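Local coordinates for protein listeriolysin O (Listeria monocytogenes, PDB 4CDB) that binds cholesterol-containing host membranes, changes shape and inserts to form oligomeric pores that lyse the cell, at residues N125-I130 with N152-Q157; P8-T13 with K110-T115. All coordinates share one frame; numbering follows the deposited sequence.

Interaction 1 (N125-I130 with N152-Q157)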
# COMPACT_ATOMS: atom_id res chain seq x y z
N ASN A 125 -0.46 11.88 -37.08
CA ASN A 125 0.42 10.72 -37.16
C ASN A 125 1.77 11.04 -37.79
O ASN A 125 2.63 10.17 -37.93
CB ASN A 125 -0.28 9.56 -37.88
CG ASN A 125 -1.17 8.75 -36.95
OD1 ASN A 125 -0.73 8.31 -35.89
ND2 ASN A 125 -2.42 8.55 -37.35
N GLN A 126 1.96 12.30 -38.17
CA GLN A 126 3.24 12.77 -38.67
C GLN A 126 3.91 13.68 -37.65
O GLN A 126 5.14 13.76 -37.59
CB GLN A 126 3.06 13.51 -40.00
CG GLN A 126 2.53 12.64 -41.14
CD GLN A 126 1.03 12.39 -41.05
OE1 GLN A 126 0.27 13.24 -40.58
NE2 GLN A 126 0.60 11.23 -41.52
N ASP A 127 3.10 14.37 -36.85
CA ASP A 127 3.59 15.32 -35.85
C ASP A 127 4.13 14.67 -34.58
O ASP A 127 5.04 15.20 -33.94
CB ASP A 127 2.49 16.32 -35.47
CG ASP A 127 2.73 17.71 -36.04
OD1 ASP A 127 3.90 18.05 -36.32
OD2 ASP A 127 1.75 18.47 -36.21
N ASN A 128 3.57 13.52 -34.21
CA ASN A 128 3.94 12.87 -32.95
C ASN A 128 5.20 12.00 -33.03
O ASN A 128 5.57 11.36 -32.05
CB ASN A 128 2.76 12.08 -32.38
CG ASN A 128 2.20 11.06 -33.36
OD1 ASN A 128 2.86 10.66 -34.31
ND2 ASN A 128 0.96 10.64 -33.13
N LYS A 129 5.85 11.98 -34.19
CA LYS A 129 7.01 11.12 -34.39
C LYS A 129 8.27 11.92 -34.73
O LYS A 129 8.19 13.04 -35.24
CB LYS A 129 6.74 10.10 -35.50
CG LYS A 129 5.52 9.23 -35.27
CD LYS A 129 5.24 8.34 -36.47
CE LYS A 129 3.89 7.64 -36.35
NZ LYS A 129 3.78 6.86 -35.09
N ILE A 130 9.43 11.34 -34.45
CA ILE A 130 10.71 11.94 -34.81
C ILE A 130 11.81 10.88 -34.90
O ILE A 130 11.88 9.98 -34.06
CB ILE A 130 11.12 13.08 -33.84
CG1 ILE A 130 12.42 13.75 -34.30
CG2 ILE A 130 11.23 12.57 -32.41
CD1 ILE A 130 12.84 14.91 -33.43
N ASN A 152 3.46 21.84 -27.39
CA ASN A 152 3.19 23.10 -26.71
C ASN A 152 2.98 24.27 -27.67
O ASN A 152 2.40 25.29 -27.30
CB ASN A 152 4.32 23.43 -25.73
CG ASN A 152 4.33 22.53 -24.51
OD1 ASN A 152 3.28 22.13 -24.01
ND2 ASN A 152 5.52 22.20 -24.02
N GLU A 153 3.46 24.12 -28.90
CA GLU A 153 3.44 25.21 -29.87
C GLU A 153 2.42 25.02 -31.00
O GLU A 153 2.35 25.84 -31.91
CB GLU A 153 4.84 25.42 -30.46
CG GLU A 153 5.89 25.86 -29.45
CD GLU A 153 7.28 25.98 -30.06
OE1 GLU A 153 7.42 25.74 -31.27
OE2 GLU A 153 8.22 26.32 -29.31
N LYS A 154 1.64 23.95 -30.94
CA LYS A 154 0.64 23.68 -31.97
C LYS A 154 -0.70 23.25 -31.40
O LYS A 154 -1.75 23.62 -31.92
CB LYS A 154 1.13 22.60 -32.94
CG LYS A 154 2.11 23.08 -34.00
CD LYS A 154 2.16 22.09 -35.16
CE LYS A 154 3.38 22.32 -36.04
NZ LYS A 154 3.49 21.28 -37.10
N TYR A 155 -0.67 22.47 -30.32
CA TYR A 155 -1.88 21.84 -29.82
C TYR A 155 -2.24 22.26 -28.39
O TYR A 155 -3.36 22.05 -27.95
CB TYR A 155 -1.76 20.31 -29.90
CG TYR A 155 -1.35 19.82 -31.27
CD1 TYR A 155 -2.29 19.68 -32.29
CD2 TYR A 155 -0.03 19.51 -31.55
CE1 TYR A 155 -1.92 19.23 -33.55
CE2 TYR A 155 0.35 19.06 -32.81
CZ TYR A 155 -0.60 18.93 -33.80
OH TYR A 155 -0.22 18.49 -35.05
N ALA A 156 -1.28 22.86 -27.69
CA ALA A 156 -1.47 23.22 -26.29
C ALA A 156 -2.67 24.14 -26.08
O ALA A 156 -3.45 23.95 -25.14
CB ALA A 156 -0.21 23.88 -25.74
N GLN A 157 -2.83 25.12 -26.96
CA GLN A 157 -3.95 26.05 -26.87
C GLN A 157 -5.29 25.37 -27.13
O GLN A 157 -6.32 25.78 -26.59
CB GLN A 157 -3.74 27.24 -27.81
CG GLN A 157 -2.60 28.16 -27.41
CD GLN A 157 -2.92 29.01 -26.19
OE1 GLN A 157 -4.05 29.03 -25.71
NE2 GLN A 157 -1.91 29.71 -25.68
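Asp127 reaches across from the loop ahead of strand 129-132, and its carboxylate meets the ends of two consecutive side chains, Lys154 and Tyr155, in the loop that follows helix 137-152. Lys154 supplies the charge. Its chain runs extended beyond CG, with CG anti to the carbonyl carbon (chi1 -79°), and this length carries the ammonium group to the carboxylate, where Lys154 NZ and Asp127 OD1 lie 3.3 Å apart. The result is a salt bridge whose hydrogen bonds are weak. The ring of Tyr155 comes to the same carboxylate with its hydroxyl edge foremost; as modelled, the ring and carboxylate planes are 85° apart. The modelled separation of Tyr155 OH and Asp127 OD2 is too short to be trusted, so the exact pairing there is doubtful. On one face of the ring, offset toward its rim, sits CB of Lys154, 3.5 Å above the plane of Tyr155. The backbone O of Asp127 accepts a hydrogen bond from Arg150 of helix 137-152, tying the same loop to the helix itself. With little surface buried and a weakly hydrogen-bonded salt bridge at its centre, the contact is probably a modest electrostatic link at the protein surface.

Interaction 2 (P8-T13 with K110-T115)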
# COMPACT_ATOMS: atom_id res chain seq x y z
N PRO A 8 14.26 4.28 -42.02
CA PRO A 8 14.88 3.57 -43.14
C PRO A 8 16.21 2.95 -42.73
O PRO A 8 16.91 3.50 -41.88
CB PRO A 8 15.11 4.67 -44.18
CG PRO A 8 15.10 5.95 -43.40
CD PRO A 8 14.12 5.72 -42.30
N ALA A 9 16.55 1.81 -43.33
CA ALA A 9 17.79 1.11 -42.99
C ALA A 9 19.03 1.91 -43.40
O ALA A 9 19.07 2.50 -44.47
CB ALA A 9 17.80 -0.27 -43.64
N SER A 10 20.03 1.92 -42.52
CA SER A 10 21.28 2.62 -42.79
C SER A 10 22.13 1.83 -43.78
O SER A 10 22.13 0.60 -43.76
CB SER A 10 22.06 2.83 -41.49
OG SER A 10 21.29 3.55 -40.54
N PRO A 11 22.87 2.54 -44.65
CA PRO A 11 23.72 1.89 -45.66
C PRO A 11 24.82 1.04 -45.02
O PRO A 11 25.43 1.46 -44.04
CB PRO A 11 24.34 3.07 -46.42
CG PRO A 11 24.24 4.23 -45.47
CD PRO A 11 22.97 4.01 -44.72
N LYS A 12 25.06 -0.14 -45.58
CA LYS A 12 26.05 -1.06 -45.01
C LYS A 12 26.93 -1.73 -46.07
O LYS A 12 26.47 -2.08 -47.16
CB LYS A 12 25.35 -2.13 -44.16
CG LYS A 12 24.81 -1.63 -42.83
CD LYS A 12 24.12 -2.74 -42.06
CE LYS A 12 23.62 -2.24 -40.71
NZ LYS A 12 22.83 -3.28 -39.99
N THR A 13 28.21 -1.89 -45.75
CA THR A 13 29.14 -2.64 -46.59
C THR A 13 28.82 -4.13 -46.49
O THR A 13 28.14 -4.54 -45.55
CB THR A 13 30.61 -2.40 -46.15
OG1 THR A 13 30.79 -2.89 -44.81
CG2 THR A 13 30.95 -0.92 -46.20
N LYS A 110 27.48 0.99 -29.53
CA LYS A 110 27.04 2.05 -30.42
C LYS A 110 25.68 1.70 -31.01
O LYS A 110 25.32 0.53 -31.14
CB LYS A 110 28.07 2.29 -31.53
CG LYS A 110 29.28 3.08 -31.06
CD LYS A 110 30.55 2.58 -31.74
CE LYS A 110 31.65 3.63 -31.70
NZ LYS A 110 32.89 3.14 -32.36
N ARG A 111 24.92 2.74 -31.37
CA ARG A 111 23.53 2.57 -31.75
C ARG A 111 23.26 3.00 -33.18
O ARG A 111 23.98 3.83 -33.74
CB ARG A 111 22.64 3.38 -30.80
CG ARG A 111 22.80 3.03 -29.34
CD ARG A 111 22.35 1.60 -29.08
NE ARG A 111 20.97 1.39 -29.53
CZ ARG A 111 19.89 1.70 -28.83
NH1 ARG A 111 20.02 2.23 -27.62
NH2 ARG A 111 18.69 1.48 -29.33
N ASP A 112 22.23 2.42 -33.79
CA ASP A 112 21.75 2.87 -35.08
C ASP A 112 20.61 3.87 -34.85
O ASP A 112 20.62 4.60 -33.85
CB ASP A 112 21.28 1.69 -35.94
CG ASP A 112 21.36 1.97 -37.43
OD1 ASP A 112 21.30 3.16 -37.83
OD2 ASP A 112 21.47 1.00 -38.21
N SER A 113 19.64 3.90 -35.75
CA SER A 113 18.53 4.84 -35.64
C SER A 113 17.27 4.22 -35.05
O SER A 113 17.09 3.00 -35.10
CB SER A 113 18.22 5.45 -37.01
OG SER A 113 17.79 4.45 -37.92
N LEU A 114 16.41 5.06 -34.49
CA LEU A 114 15.09 4.64 -34.03
C LEU A 114 14.07 5.76 -34.19
O LEU A 114 14.44 6.93 -34.35
CB LEU A 114 15.14 4.14 -32.58
CG LEU A 114 15.78 4.97 -31.47
CD1 LEU A 114 14.97 6.20 -31.10
CD2 LEU A 114 16.00 4.09 -30.24
N THR A 115 12.79 5.42 -34.14
CA THR A 115 11.74 6.42 -34.20
C THR A 115 11.04 6.54 -32.85
O THR A 115 10.57 5.54 -32.30
CB THR A 115 10.69 6.10 -35.28
OG1 THR A 115 11.33 6.02 -36.56
CG2 THR A 115 9.61 7.18 -35.33
O HOH W 1 21.46 -1.93 -37.64
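Ser10 turns OG beside its backbone N (chi1 -57°), and Asp112 swings CG anti to its own N (chi1 -155°), which brings hydroxyl and carboxylate together between the N-terminal loop and the lead-in to strand 114-118. Ser10 OG donates a hydrogen bond of 2.7 Å to Asp112 OD1, arriving at the syn lone pair, on the side of the other carboxylate oxygen. The same OD1 takes a weak, bent bond from the backbone N of Ser113, at an N-H...O angle of 122°, which may help to hold the carboxylate's rotation. The other carboxylate oxygen, Asp112 OD2, faces Lys12 through a water, 3.0 Å from Lys12 NZ and 3.0 Å from Asp112 OD2, which accepts from the amine and probably donates to the carboxylate, though other acceptors compete for its protons. Lys12 NZ and Asp112 OD2 remain 4.8 Å apart, so the opposite charges meet through water. Arg230 forms a long, weak ion pair with Asp112 and a hydrogen bond with Ser113 OG. Next to Asp112, Arg111 contributes to a sodium site. Thr13 caps the start of helix 14-28, against which Lys12 packs, while strand 114-118 runs on into the sheet between strands 129-132 and 207-222.

In the fold
Along the chain the two contacts come in series, interaction 2 closing before interaction 1 opens: interaction 2 joins the N-terminal loop to the start of strand 114-118, and interaction 1 follows, linking the entry to strand 129-132 with the loop after helix 137-152. Their centres are 25 Å apart, on the same side of the molecule's centre. Strands 114-118 and 129-132 are antiparallel neighbours in one sheet, and the contacts meet there, where CG2 of Thr115 packs against Lys129 and Ile130. The centres of interactions 1 and 2 lie about 37 and 44 Å from that of the chain, and neither includes residues of the membrane-inserting segments. Together they join loops lying around this strand pair, at one end of the elongated cytolysin.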